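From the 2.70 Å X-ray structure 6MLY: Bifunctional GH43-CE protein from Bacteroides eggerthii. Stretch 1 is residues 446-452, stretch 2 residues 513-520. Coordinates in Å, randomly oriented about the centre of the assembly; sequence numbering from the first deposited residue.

Stretch 1, residues 446-452: AECDFRN
Stretch 2, residues 513-520: KISDCRWE

Side chains, not paired backbones, join these two stretches of one chain, and together they bury 314 Å². Stretch 1 runs as an extended strand through Asp449 and then leaves it; stretch 2 is loop from Lys513 to Cys517 and becomes strand at Arg518. The nearest CA atoms across the stretches, those of Glu447 and Ile514, lie 6.8 Å apart and set the register.

Ala446 (phi/psi -138/118) is buried but out of reach of stretch 2. Glu447 (-99/154) points toward it, and its m, t rotamer with chi3 at -60° extends the carboxylate to the loop. There Glu447 OE2 accepts two hydrogen bonds, from Ser515 OG at 2.7 Å and from Ser515 N at 3.0 Å (160°). Ser515, in the p rotamer at -70/-48, thus offers backbone and hydroxyl to the same oxygen, while Glu447 OE1 is satisfied elsewhere in the structure. A buried carboxylate needs such donors.

Cys448 (-138/124, m) turns its side chain sideways; its contribution is backbone, with its O atom 3.8 Å from Ile514 CD1. Ile514, extended at -148/149 and t, t, fills the space between the polar groups: its CG1 lies 3.6 Å from Glu447 OE2, its CD1 4.3 Å from Asp449 CB, and its CG2 3.7 Å from Arg451 NH1.

Asp449 (-115/104, t) positions the arginine, its OD1 lying 2.7 Å from Arg451 NE in a salt bridge. Phe450 (-96/-12, m) stays out of reach. Arg451 (-41/114; m, t, m, chi4 -138°) then meets Asp516 in a two-pronged salt bridge: NH1 to OD2 and NH2 to OD1, both 2.8 Å. Planar guanidinium and carboxylate suit this pairing. Asp516, at 56/55 with chi1 -106°, starts sideways but brings its end nearer. Trp519 (m, chi2 -101°) lies beside it, its NE1 4.3 Å from Arg451 NH2. Asn452 (54/38) makes no contact.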

# COMPACT_ATOMS: atom_id res chain seq x y z
N ALA A 446 6.89 -6.45 0.09
CA ALA A 446 5.76 -5.53 -0.03
C ALA A 446 5.00 -5.52 1.29
O ALA A 446 4.51 -6.55 1.72
CB ALA A 446 4.87 -5.96 -1.18
N GLU A 447 4.95 -4.35 1.94
CA GLU A 447 4.28 -4.17 3.23
C GLU A 447 2.89 -3.56 3.00
O GLU A 447 2.66 -2.88 2.00
CB GLU A 447 5.10 -3.26 4.15
CG GLU A 447 6.48 -3.80 4.49
CD GLU A 447 7.16 -3.09 5.65
OE1 GLU A 447 7.38 -1.87 5.54
OE2 GLU A 447 7.44 -3.77 6.67
N CYS A 448 1.99 -3.81 3.96
CA CYS A 448 0.61 -3.31 3.94
C CYS A 448 0.22 -2.83 5.34
O CYS A 448 0.31 -3.60 6.31
CB CYS A 448 -0.37 -4.40 3.52
SG CYS A 448 -0.22 -4.94 1.79
N ASP A 449 -0.21 -1.57 5.43
CA ASP A 449 -0.78 -1.03 6.66
C ASP A 449 -2.25 -0.69 6.40
O ASP A 449 -2.56 0.30 5.72
CB ASP A 449 -0.00 0.20 7.18
CG ASP A 449 -0.35 0.56 8.61
OD1 ASP A 449 -0.93 -0.30 9.30
OD2 ASP A 449 -0.06 1.70 9.03
N PHE A 450 -3.13 -1.56 6.91
CA PHE A 450 -4.57 -1.36 6.87
C PHE A 450 -5.05 -0.75 8.20
O PHE A 450 -6.17 -0.27 8.28
CB PHE A 450 -5.28 -2.69 6.56
CG PHE A 450 -4.85 -3.34 5.26
CD1 PHE A 450 -5.23 -2.80 4.04
CD2 PHE A 450 -4.07 -4.48 5.26
CE1 PHE A 450 -4.84 -3.40 2.85
CE2 PHE A 450 -3.67 -5.07 4.07
CZ PHE A 450 -4.06 -4.53 2.87
N ARG A 451 -4.17 -0.74 9.22
CA ARG A 451 -4.49 -0.19 10.56
C ARG A 451 -5.30 1.10 10.40
O ARG A 451 -4.79 2.09 9.88
CB ARG A 451 -3.22 0.12 11.36
CG ARG A 451 -2.45 -1.11 11.84
CD ARG A 451 -1.18 -0.80 12.61
NE ARG A 451 -0.25 0.05 11.87
CZ ARG A 451 1.07 -0.12 11.83
NH1 ARG A 451 1.64 -1.09 12.52
NH2 ARG A 451 1.80 0.67 11.07
N ASN A 452 -6.57 1.07 10.84
CA ASN A 452 -7.47 2.22 10.78
C ASN A 452 -7.52 2.75 9.34
O ASN A 452 -7.56 3.96 9.10
CB ASN A 452 -7.06 3.30 11.79
CG ASN A 452 -7.25 2.87 13.24
OD1 ASN A 452 -7.80 3.62 14.04
ND2 ASN A 452 -6.80 1.67 13.57
N LYS A 513 3.37 -9.76 10.73
CA LYS A 513 4.20 -8.72 11.29
C LYS A 513 4.34 -7.59 10.26
O LYS A 513 3.94 -7.72 9.10
CB LYS A 513 5.56 -9.29 11.70
N ILE A 514 4.91 -6.47 10.72
CA ILE A 514 5.31 -5.32 9.89
C ILE A 514 6.55 -4.68 10.53
O ILE A 514 6.71 -4.73 11.75
CB ILE A 514 4.14 -4.33 9.72
CG1 ILE A 514 4.47 -3.24 8.69
CG2 ILE A 514 3.72 -3.73 11.06
CD1 ILE A 514 3.29 -2.36 8.33
N SER A 515 7.42 -4.10 9.70
CA SER A 515 8.66 -3.45 10.18
C SER A 515 8.33 -2.16 10.95
O SER A 515 8.84 -1.94 12.05
CB SER A 515 9.60 -3.17 9.04
OG SER A 515 9.07 -2.18 8.17
N ASP A 516 7.47 -1.32 10.35
CA ASP A 516 7.20 0.01 10.85
C ASP A 516 8.54 0.75 10.93
O ASP A 516 8.94 1.22 11.99
CB ASP A 516 6.44 -0.01 12.19
CG ASP A 516 4.96 0.36 12.10
OD1 ASP A 516 4.57 1.03 11.12
OD2 ASP A 516 4.22 -0.00 13.04
N CYS A 517 9.24 0.78 9.79
CA CYS A 517 10.43 1.57 9.54
C CYS A 517 10.16 2.57 8.41
O CYS A 517 11.09 3.16 7.86
CB CYS A 517 11.62 0.70 9.15
SG CYS A 517 11.99 -0.62 10.34
N ARG A 518 8.88 2.73 8.05
CA ARG A 518 8.43 3.58 6.94
C ARG A 518 6.99 4.02 7.21
O ARG A 518 6.10 3.18 7.33
CB ARG A 518 8.50 2.84 5.60
CG ARG A 518 9.46 3.44 4.59
CD ARG A 518 9.60 2.61 3.31
NE ARG A 518 8.74 3.02 2.16
CZ ARG A 518 8.61 2.33 0.96
NH1 ARG A 518 9.24 1.17 0.83
NH2 ARG A 518 7.94 2.83 -0.10
N TRP A 519 6.79 5.33 7.34
CA TRP A 519 5.48 5.96 7.25
C TRP A 519 5.57 7.08 6.22
O TRP A 519 6.34 8.01 6.41
CB TRP A 519 5.03 6.52 8.60
CG TRP A 519 5.04 5.56 9.75
CD1 TRP A 519 3.97 4.91 10.28
CD2 TRP A 519 6.18 5.18 10.55
NE1 TRP A 519 4.35 4.14 11.34
CE2 TRP A 519 5.70 4.28 11.53
CE3 TRP A 519 7.54 5.50 10.53
CZ2 TRP A 519 6.55 3.69 12.47
CZ3 TRP A 519 8.37 4.92 11.46
CH2 TRP A 519 7.88 4.03 12.42
N GLU A 520 4.81 6.98 5.14
CA GLU A 520 4.79 8.02 4.12
C GLU A 520 3.45 8.76 4.17
O GLU A 520 2.50 8.29 4.80
CB GLU A 520 5.07 7.44 2.74
CG GLU A 520 6.48 6.89 2.60
CD GLU A 520 6.87 6.45 1.19
OE1 GLU A 520 6.42 7.10 0.22
OE2 GLU A 520 7.61 5.44 1.07